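Local structure of TSC1 N-terminal domain (Chaetomium thermophilum, 7A0M) at residues B[230-233]-B[234-238]; B[265-268]-B[269-272]; B[247-250]-B[251-255]; B[221-225]-B[226-230]. The protein probably contributes, as the N-terminal domain of TSC1, to binding lysosomal phosphoinositides and so to bringing the TSC complex to lysosomes for mTORC1 regulation. One frame throughout, in Å; residues are numbered along the deposited sequence.

Contact 1 of 4, residues B[230-233]-B[234-238]; sequences GNIL and QSLQK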
# COMPACT_ATOMS: atom_id res chain seq x y z
N GLY B 230 -17.21 -24.45 10.39
CA GLY B 230 -17.53 -24.91 9.05
C GLY B 230 -18.87 -24.43 8.55
O GLY B 230 -19.04 -24.19 7.35
N ASN B 231 -19.85 -24.28 9.45
CA ASN B 231 -21.17 -23.81 9.03
C ASN B 231 -21.20 -22.31 8.80
O ASN B 231 -22.03 -21.83 8.02
CB ASN B 231 -22.22 -24.22 10.07
CG ASN B 231 -22.59 -25.68 9.97
OD1 ASN B 231 -22.68 -26.24 8.88
ND2 ASN B 231 -22.81 -26.32 11.12
N ILE B 232 -20.33 -21.56 9.48
CA ILE B 232 -20.15 -20.15 9.13
C ILE B 232 -19.66 -20.02 7.69
O ILE B 232 -20.20 -19.24 6.90
CB ILE B 232 -19.17 -19.47 10.11
CG1 ILE B 232 -19.73 -19.50 11.53
CG2 ILE B 232 -18.88 -18.04 9.67
CD1 ILE B 232 -18.71 -19.15 12.60
N LEU B 233 -18.63 -20.79 7.34
CA LEU B 233 -18.13 -20.78 5.97
C LEU B 233 -19.18 -21.31 5.00
O LEU B 233 -19.27 -20.85 3.85
CB LEU B 233 -16.85 -21.61 5.87
CG LEU B 233 -15.72 -21.22 6.82
CD1 LEU B 233 -14.44 -21.98 6.49
CD2 LEU B 233 -15.47 -19.72 6.79
N GLN B 234 -19.98 -22.29 5.43
CA GLN B 234 -21.01 -22.85 4.57
C GLN B 234 -22.09 -21.82 4.26
O GLN B 234 -22.59 -21.75 3.13
CB GLN B 234 -21.61 -24.10 5.21
CG GLN B 234 -22.53 -24.90 4.31
CD GLN B 234 -22.54 -26.37 4.67
OE1 GLN B 234 -23.23 -27.16 4.03
NE2 GLN B 234 -21.74 -26.75 5.66
N SER B 235 -22.48 -21.02 5.26
CA SER B 235 -23.41 -19.92 5.01
C SER B 235 -22.82 -18.91 4.04
O SER B 235 -23.52 -18.40 3.15
CB SER B 235 -23.79 -19.25 6.32
OG SER B 235 -24.64 -18.14 6.10
N LEU B 236 -21.53 -18.59 4.19
CA LEU B 236 -20.89 -17.63 3.31
C LEU B 236 -20.83 -18.13 1.87
O LEU B 236 -20.78 -17.32 0.93
CB LEU B 236 -19.48 -17.33 3.82
CG LEU B 236 -19.40 -16.47 5.09
CD1 LEU B 236 -18.05 -16.65 5.77
CD2 LEU B 236 -19.63 -15.01 4.76
N GLN B 237 -20.83 -19.45 1.67
CA GLN B 237 -20.75 -20.02 0.33
C GLN B 237 -22.10 -20.24 -0.32
O GLN B 237 -22.20 -20.24 -1.55
CB GLN B 237 -20.00 -21.35 0.35
CG GLN B 237 -18.51 -21.26 0.65
CD GLN B 237 -17.84 -22.62 0.61
OE1 GLN B 237 -17.17 -23.02 1.56
NE2 GLN B 237 -18.03 -23.34 -0.49
N LYS B 238 -23.16 -20.43 0.47
CA LYS B 238 -24.43 -20.89 -0.08
C LYS B 238 -25.59 -19.93 0.14
O LYS B 238 -26.42 -19.78 -0.76
CB LYS B 238 -24.80 -22.25 0.53
CG LYS B 238 -23.79 -23.36 0.25
CD LYS B 238 -24.16 -24.62 1.01
CE LYS B 238 -23.14 -25.73 0.77
NZ LYS B 238 -23.63 -27.04 1.26
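The carboxamides of Asn231 and Gln234 extend alongside each other in one direction, their planes 43° apart. Asn231 OD1 lies 3.4 Å from Gln234 NE2, but the angle is too poor for a hydrogen bond. Each amide has a better partner: Asn231 ND2 bonds to Asn193 OD1, and Gln234 OE1 receives Lys238 NZ at 2.8 Å, the ammonium tilted 30° from the carbonyl plane. CG of Gln234 lies opposite the backbone N (chi1 -170°) and the chain stays extended beyond it, which carries OE1 far enough from the backbone to meet the lysine. With an alanine in place of Gln234, the Lys238 ammonium is likely to lose its amide oxygen and swing more freely. Beneath these groups runs ordinary alpha-helical bonding: Ser235 N reaches Asn231 O at 2.9 Å, whereas Gln237 N to Leu233 O is weak at 3.0 Å. The apolar side is built by Leu236, whose CD1 sits 4.2 Å from Ile232 CG2 and 4.1 Å from Leu233 CD2. Helix 228-238 thus packs Ile232 on Phe206 and Leu209 of helix 199-214, sets Leu236 against helix 242-255, and rests Leu233 on Ile273 of helix 267-278, while Trp306 touches its polar side at Asn231, Gln234 and Ser235.

Contact 2 of 4, residues B[265-268]-B[269-272]; sequences PYLP and TLFN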
# COMPACT_ATOMS: atom_id res chain seq x y z
N PRO B 265 -5.48 -24.89 6.33
CA PRO B 265 -6.31 -25.80 5.52
C PRO B 265 -7.57 -25.16 4.97
O PRO B 265 -8.16 -25.69 4.02
CB PRO B 265 -6.65 -26.94 6.49
CG PRO B 265 -5.59 -26.88 7.53
CD PRO B 265 -5.27 -25.43 7.69
N TYR B 266 -8.01 -24.03 5.54
CA TYR B 266 -9.22 -23.36 5.11
C TYR B 266 -8.98 -22.26 4.09
O TYR B 266 -9.94 -21.70 3.56
CB TYR B 266 -9.95 -22.77 6.32
CG TYR B 266 -10.42 -23.80 7.32
CD1 TYR B 266 -11.64 -24.45 7.17
CD2 TYR B 266 -9.64 -24.13 8.43
CE1 TYR B 266 -12.06 -25.40 8.08
CE2 TYR B 266 -10.06 -25.08 9.34
CZ TYR B 266 -11.27 -25.71 9.17
OH TYR B 266 -11.69 -26.65 10.08
N LEU B 267 -7.71 -21.94 3.80
CA LEU B 267 -7.41 -20.83 2.90
C LEU B 267 -8.08 -20.94 1.53
O LEU B 267 -8.64 -19.93 1.06
CB LEU B 267 -5.89 -20.67 2.77
CG LEU B 267 -5.19 -20.07 3.99
CD1 LEU B 267 -3.71 -19.90 3.72
CD2 LEU B 267 -5.83 -18.74 4.37
N PRO B 268 -8.05 -22.09 0.83
CA PRO B 268 -8.79 -22.16 -0.44
C PRO B 268 -10.27 -21.83 -0.28
O PRO B 268 -10.86 -21.18 -1.15
CB PRO B 268 -8.57 -23.61 -0.90
CG PRO B 268 -7.29 -24.00 -0.26
CD PRO B 268 -7.29 -23.33 1.08
N THR B 269 -10.88 -22.28 0.82
CA THR B 269 -12.27 -21.93 1.09
C THR B 269 -12.42 -20.44 1.37
O THR B 269 -13.32 -19.78 0.85
CB THR B 269 -12.79 -22.75 2.26
OG1 THR B 269 -12.64 -24.15 1.97
CG2 THR B 269 -14.25 -22.44 2.53
N LEU B 270 -11.53 -19.89 2.21
CA LEU B 270 -11.59 -18.47 2.54
C LEU B 270 -11.39 -17.59 1.31
O LEU B 270 -12.06 -16.56 1.16
CB LEU B 270 -10.55 -18.15 3.62
CG LEU B 270 -10.74 -18.86 4.96
CD1 LEU B 270 -9.53 -18.65 5.85
CD2 LEU B 270 -12.01 -18.39 5.65
N PHE B 271 -10.47 -17.98 0.43
CA PHE B 271 -10.25 -17.21 -0.79
C PHE B 271 -11.45 -17.28 -1.73
O PHE B 271 -11.82 -16.27 -2.35
CB PHE B 271 -8.98 -17.69 -1.50
CG PHE B 271 -7.72 -17.47 -0.71
CD1 PHE B 271 -7.65 -16.48 0.25
CD2 PHE B 271 -6.60 -18.26 -0.94
CE1 PHE B 271 -6.49 -16.27 0.97
CE2 PHE B 271 -5.44 -18.05 -0.22
CZ PHE B 271 -5.38 -17.06 0.73
N ASN B 272 -12.06 -18.46 -1.85
CA ASN B 272 -13.24 -18.59 -2.70
C ASN B 272 -14.42 -17.79 -2.17
O ASN B 272 -15.22 -17.27 -2.95
CB ASN B 272 -13.62 -20.06 -2.85
CG ASN B 272 -12.66 -20.83 -3.73
OD1 ASN B 272 -11.95 -20.25 -4.56
ND2 ASN B 272 -12.63 -22.15 -3.57
O HOH W 1 -10.20 -24.91 2.02
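Phe271 lies over the preceding turn of its own helix, alongside Leu267. Its CB is 3.4 Å from Leu267 O, and CG comes to 3.2 Å from the same oxygen, which stands over one face of the ring, offset toward the rim. Farther out, CE2 meets Leu267 CB at 4.0 Å, and at the tip CZ touches Leu267 CD2 at 4.0 Å. Placing CG beside the backbone N (chi1 -65°) is what folds the ring back over this carbonyl. The oxygen also accepts Phe271 N at 2.7 Å, a straight bond of 163°. Leu270 CD1 touches both Tyr266 CB and Leu267 CD2. On the polar side, water 1 joins the incoming 3-10 turn to the helix: it donates to Pro265 O at 3.0 Å and pairs with Thr269 OG1 at 2.6 Å. Pro268 lies near the helix start, where a missing N-H probably costs little. Tyr266 of the 3-10 turn, with Thr269 and Leu270 of helix 267-278, packs on Leu233 of helix 228-238; the Phe271 ring meets those of Phe338 and Tyr341 on helix 335-343, where Tyr341 OH also bonds to Asn272 OD1.

Contact 3 of 4, residues B[247-250]-B[251-255]; sequences LALI and ALVML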
# COMPACT_ATOMS: atom_id res chain seq x y z
N LEU B 247 -23.70 -10.88 8.14
CA LEU B 247 -23.56 -11.28 9.53
C LEU B 247 -22.51 -12.37 9.69
O LEU B 247 -21.64 -12.30 10.57
CB LEU B 247 -24.91 -11.76 10.07
CG LEU B 247 -25.93 -10.68 10.45
CD1 LEU B 247 -27.18 -11.32 11.03
CD2 LEU B 247 -25.32 -9.70 11.44
N ALA B 248 -22.58 -13.41 8.85
CA ALA B 248 -21.59 -14.48 8.90
C ALA B 248 -20.18 -13.94 8.65
O ALA B 248 -19.22 -14.40 9.27
CB ALA B 248 -21.93 -15.56 7.87
N LEU B 249 -20.05 -12.96 7.76
CA LEU B 249 -18.73 -12.40 7.47
C LEU B 249 -18.19 -11.62 8.66
O LEU B 249 -17.00 -11.68 8.96
CB LEU B 249 -18.79 -11.52 6.22
CG LEU B 249 -17.43 -11.16 5.62
CD1 LEU B 249 -16.70 -12.42 5.18
CD2 LEU B 249 -17.61 -10.21 4.44
N ILE B 250 -19.06 -10.87 9.35
CA ILE B 250 -18.63 -10.14 10.54
C ILE B 250 -18.15 -11.12 11.60
O ILE B 250 -17.12 -10.89 12.25
CB ILE B 250 -19.77 -9.25 11.07
CG1 ILE B 250 -20.05 -8.11 10.08
CG2 ILE B 250 -19.43 -8.69 12.44
CD1 ILE B 250 -21.22 -7.24 10.48
N ALA B 251 -18.88 -12.22 11.80
CA ALA B 251 -18.44 -13.23 12.75
C ALA B 251 -17.10 -13.83 12.35
O ALA B 251 -16.23 -14.03 13.20
CB ALA B 251 -19.51 -14.32 12.88
N LEU B 252 -16.92 -14.13 11.06
CA LEU B 252 -15.66 -14.70 10.60
C LEU B 252 -14.50 -13.73 10.82
O LEU B 252 -13.42 -14.13 11.26
CB LEU B 252 -15.77 -15.09 9.13
CG LEU B 252 -14.51 -15.70 8.51
CD1 LEU B 252 -14.15 -17.01 9.21
CD2 LEU B 252 -14.68 -15.93 7.02
N VAL B 253 -14.71 -12.45 10.50
CA VAL B 253 -13.65 -11.46 10.66
C VAL B 253 -13.25 -11.32 12.13
O VAL B 253 -12.07 -11.12 12.45
CB VAL B 253 -14.08 -10.11 10.06
CG1 VAL B 253 -13.10 -9.01 10.42
CG2 VAL B 253 -14.22 -10.22 8.55
N MSE B 254 -14.21 -11.44 13.04
CA MSE B 254 -13.93 -11.34 14.46
C MSE B 254 -13.21 -12.57 15.00
O MSE B 254 -12.48 -12.50 15.99
CB MSE B 254 -15.22 -11.11 15.26
CG MSE B 254 -15.93 -9.80 14.95
SE MSE B 254 -17.62 -9.60 15.91
CE MSE B 254 -16.92 -9.35 17.71
N LEU B 255 -13.41 -13.71 14.34
CA LEU B 255 -12.91 -14.98 14.87
C LEU B 255 -11.47 -15.25 14.45
O LEU B 255 -10.69 -15.79 15.24
CB LEU B 255 -13.82 -16.12 14.41
CG LEU B 255 -15.16 -16.29 15.13
CD1 LEU B 255 -16.07 -17.18 14.31
CD2 LEU B 255 -14.95 -16.87 16.51
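Ile250 and Met254 extend alongside each other because their torsions send the touching atoms the same way. Ile250 CG2 is anti to the backbone N, while Met254 places CG beside its own N (chi1 -64°) and then bends at the selenium (chi3 70°). The residue is selenomethionine, and its SE comes to 4.0 Å from Ile250 CG2. This is i to i+4 packing within one alpha-helix, helix 242-255, in an all-helical domain consistent with an alpha-solenoid. Four successive backbone bonds tie the two halves, running from Ala251 N to Leu247 O through to Met254 N to Ile250 O; all are regular, and the first is the straightest at 166°. Another side belongs to Leu249, Leu252 and Val253. Leu249 CD1 faces Leu252 CD2 at 4.4 Å, and Leu249 CG faces Val253 CG2 at the same separation, light contacts between side chains that also pack on neighbouring helices. Leu249, Leu252 and Val253 all touch Tyr326 of helix 323-333, and Leu252 packs on Phe229 and Leu236 of helix 228-238 as well. On the side of helix 199-214, Ala248 meets Phe206 and Ala251 meets Leu209. Carbonyls share in the packing too. Val253 CG2, held beside its backbone N, rests 3.2 Å from Leu249 O, and one residue on, Met254 CG sits 3.1 Å from Ile250 O, the oxygen that its own amide N-H uses.

Contact 4 of 4, residues B[221-225]-B[226-230]; sequences YLILQ and TPLFG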
# COMPACT_ATOMS: atom_id res chain seq x y z
N TYR B 221 -10.40 -20.33 20.17
CA TYR B 221 -9.86 -21.28 19.20
C TYR B 221 -10.58 -22.62 19.24
O TYR B 221 -10.47 -23.40 18.29
CB TYR B 221 -8.36 -21.49 19.45
CG TYR B 221 -8.03 -21.94 20.86
CD1 TYR B 221 -8.06 -23.29 21.20
CD2 TYR B 221 -7.69 -21.02 21.84
CE1 TYR B 221 -7.76 -23.70 22.48
CE2 TYR B 221 -7.39 -21.43 23.13
CZ TYR B 221 -7.43 -22.77 23.44
OH TYR B 221 -7.12 -23.18 24.72
N LEU B 222 -11.32 -22.91 20.32
CA LEU B 222 -12.07 -24.15 20.42
C LEU B 222 -13.19 -24.25 19.39
O LEU B 222 -13.78 -25.32 19.24
CB LEU B 222 -12.65 -24.30 21.82
CG LEU B 222 -11.66 -24.52 22.97
CD1 LEU B 222 -12.39 -24.64 24.30
CD2 LEU B 222 -10.80 -25.75 22.71
N ILE B 223 -13.49 -23.16 18.67
CA ILE B 223 -14.49 -23.20 17.61
C ILE B 223 -14.06 -24.10 16.46
O ILE B 223 -14.90 -24.55 15.68
CB ILE B 223 -14.80 -21.78 17.12
CG1 ILE B 223 -16.11 -21.76 16.33
CG2 ILE B 223 -13.66 -21.25 16.26
CD1 ILE B 223 -16.50 -20.40 15.81
N LEU B 224 -12.76 -24.39 16.34
CA LEU B 224 -12.32 -25.29 15.29
C LEU B 224 -12.60 -26.75 15.65
O LEU B 224 -12.80 -27.58 14.75
CB LEU B 224 -10.83 -25.09 15.01
CG LEU B 224 -10.48 -23.70 14.48
CD1 LEU B 224 -9.02 -23.64 14.10
CD2 LEU B 224 -11.36 -23.34 13.30
N GLN B 225 -12.62 -27.06 16.94
CA GLN B 225 -13.00 -28.38 17.43
C GLN B 225 -14.51 -28.52 17.61
O GLN B 225 -14.96 -29.34 18.42
CB GLN B 225 -12.26 -28.70 18.73
CG GLN B 225 -10.76 -28.80 18.54
CD GLN B 225 -10.00 -28.96 19.84
OE1 GLN B 225 -10.55 -29.42 20.84
NE2 GLN B 225 -8.73 -28.57 19.84
N THR B 226 -15.29 -27.73 16.88
CA THR B 226 -16.74 -27.73 16.92
C THR B 226 -17.24 -27.44 15.51
O THR B 226 -16.54 -26.77 14.73
CB THR B 226 -17.30 -26.69 17.91
OG1 THR B 226 -18.60 -27.08 18.35
CG2 THR B 226 -17.42 -25.31 17.27
N PRO B 227 -18.41 -27.95 15.14
CA PRO B 227 -18.90 -27.77 13.76
C PRO B 227 -19.33 -26.35 13.41
O PRO B 227 -19.72 -26.11 12.26
CB PRO B 227 -20.09 -28.73 13.68
CG PRO B 227 -20.52 -28.92 15.09
CD PRO B 227 -19.28 -28.86 15.91
N LEU B 228 -19.27 -25.40 14.35
CA LEU B 228 -19.80 -24.06 14.07
C LEU B 228 -18.99 -23.35 12.99
O LEU B 228 -19.56 -22.68 12.12
CB LEU B 228 -19.84 -23.24 15.35
CG LEU B 228 -20.40 -21.82 15.19
CD1 LEU B 228 -21.79 -21.87 14.58
CD2 LEU B 228 -20.43 -21.09 16.53
N PHE B 229 -17.66 -23.46 13.04
CA PHE B 229 -16.81 -22.74 12.09
C PHE B 229 -17.12 -23.14 10.65
O PHE B 229 -17.26 -22.28 9.77
CB PHE B 229 -15.34 -22.98 12.42
CG PHE B 229 -14.40 -22.11 11.62
CD1 PHE B 229 -14.27 -20.76 11.91
CD2 PHE B 229 -13.64 -22.65 10.60
CE1 PHE B 229 -13.41 -19.96 11.18
CE2 PHE B 229 -12.78 -21.86 9.87
CZ PHE B 229 -12.66 -20.52 10.16
N GLY B 230 -17.21 -24.45 10.39
CA GLY B 230 -17.53 -24.91 9.05
C GLY B 230 -18.87 -24.43 8.55
O GLY B 230 -19.04 -24.19 7.35
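After the 3-10 turn 221-223 the backbone makes one more weak bond, Thr226 N to Ile223 O at 3.4 Å, then stretches out at Thr226 (phi -145°, psi 150°) before helix 228-238 begins. The Thr226 methyl CG2, wedged between its own backbone N and carbonyl carbon, presses against Ile223 O at 3.1 Å and lies 3.9 Å from Ile223 CG1. That CG1 lies opposite the isoleucine's backbone N; farther along, CD1 reaches Leu228 CD2 at 4.1 Å, and CG1 approaches Phe229 CB at 4.2 Å. The result is a compact linker between successive helices, consistent with an alpha-solenoid arrangement, in which the turn packs onto the first turn of the helix it introduces. Were Ile223 an alanine, Leu228 CD2 would probably lose its apolar neighbour and a gap would open between the Thr226 methyl and Phe229 CB. Outside, Ile223 also touches Met189 and Leu255, and Lys186 NZ bonds to Gln225 O. Leu224 makes a CH-pi contact: its CD2 stands over one face of the Phe229 ring, 3.8 Å from the centroid and 21° off the normal. Phe259 and Tyr266 each meet that ring edge-to-face.

Contacts 1 and 4 share Gly230 and helix 228-238, contact 4 leading into the helix and contact 1 carrying it to its end. Contact 1 is the most buried in character, yet it has two amide side chains and a lysine bonded to one of them; contact 3, on the next helix, is wholly apolar in its side chains. The two interlock where Leu236 CD1 meets Leu252 CD2 at 3.7 Å. Contact 2 lies farther out, its centre about 23 Å from the centre of the chain, and is the one with a bridging water. Aromatic rings distinguish contacts 2 and 4, joined through Tyr266 and Phe229. Leu252 of contact 3 touches residues of the other three.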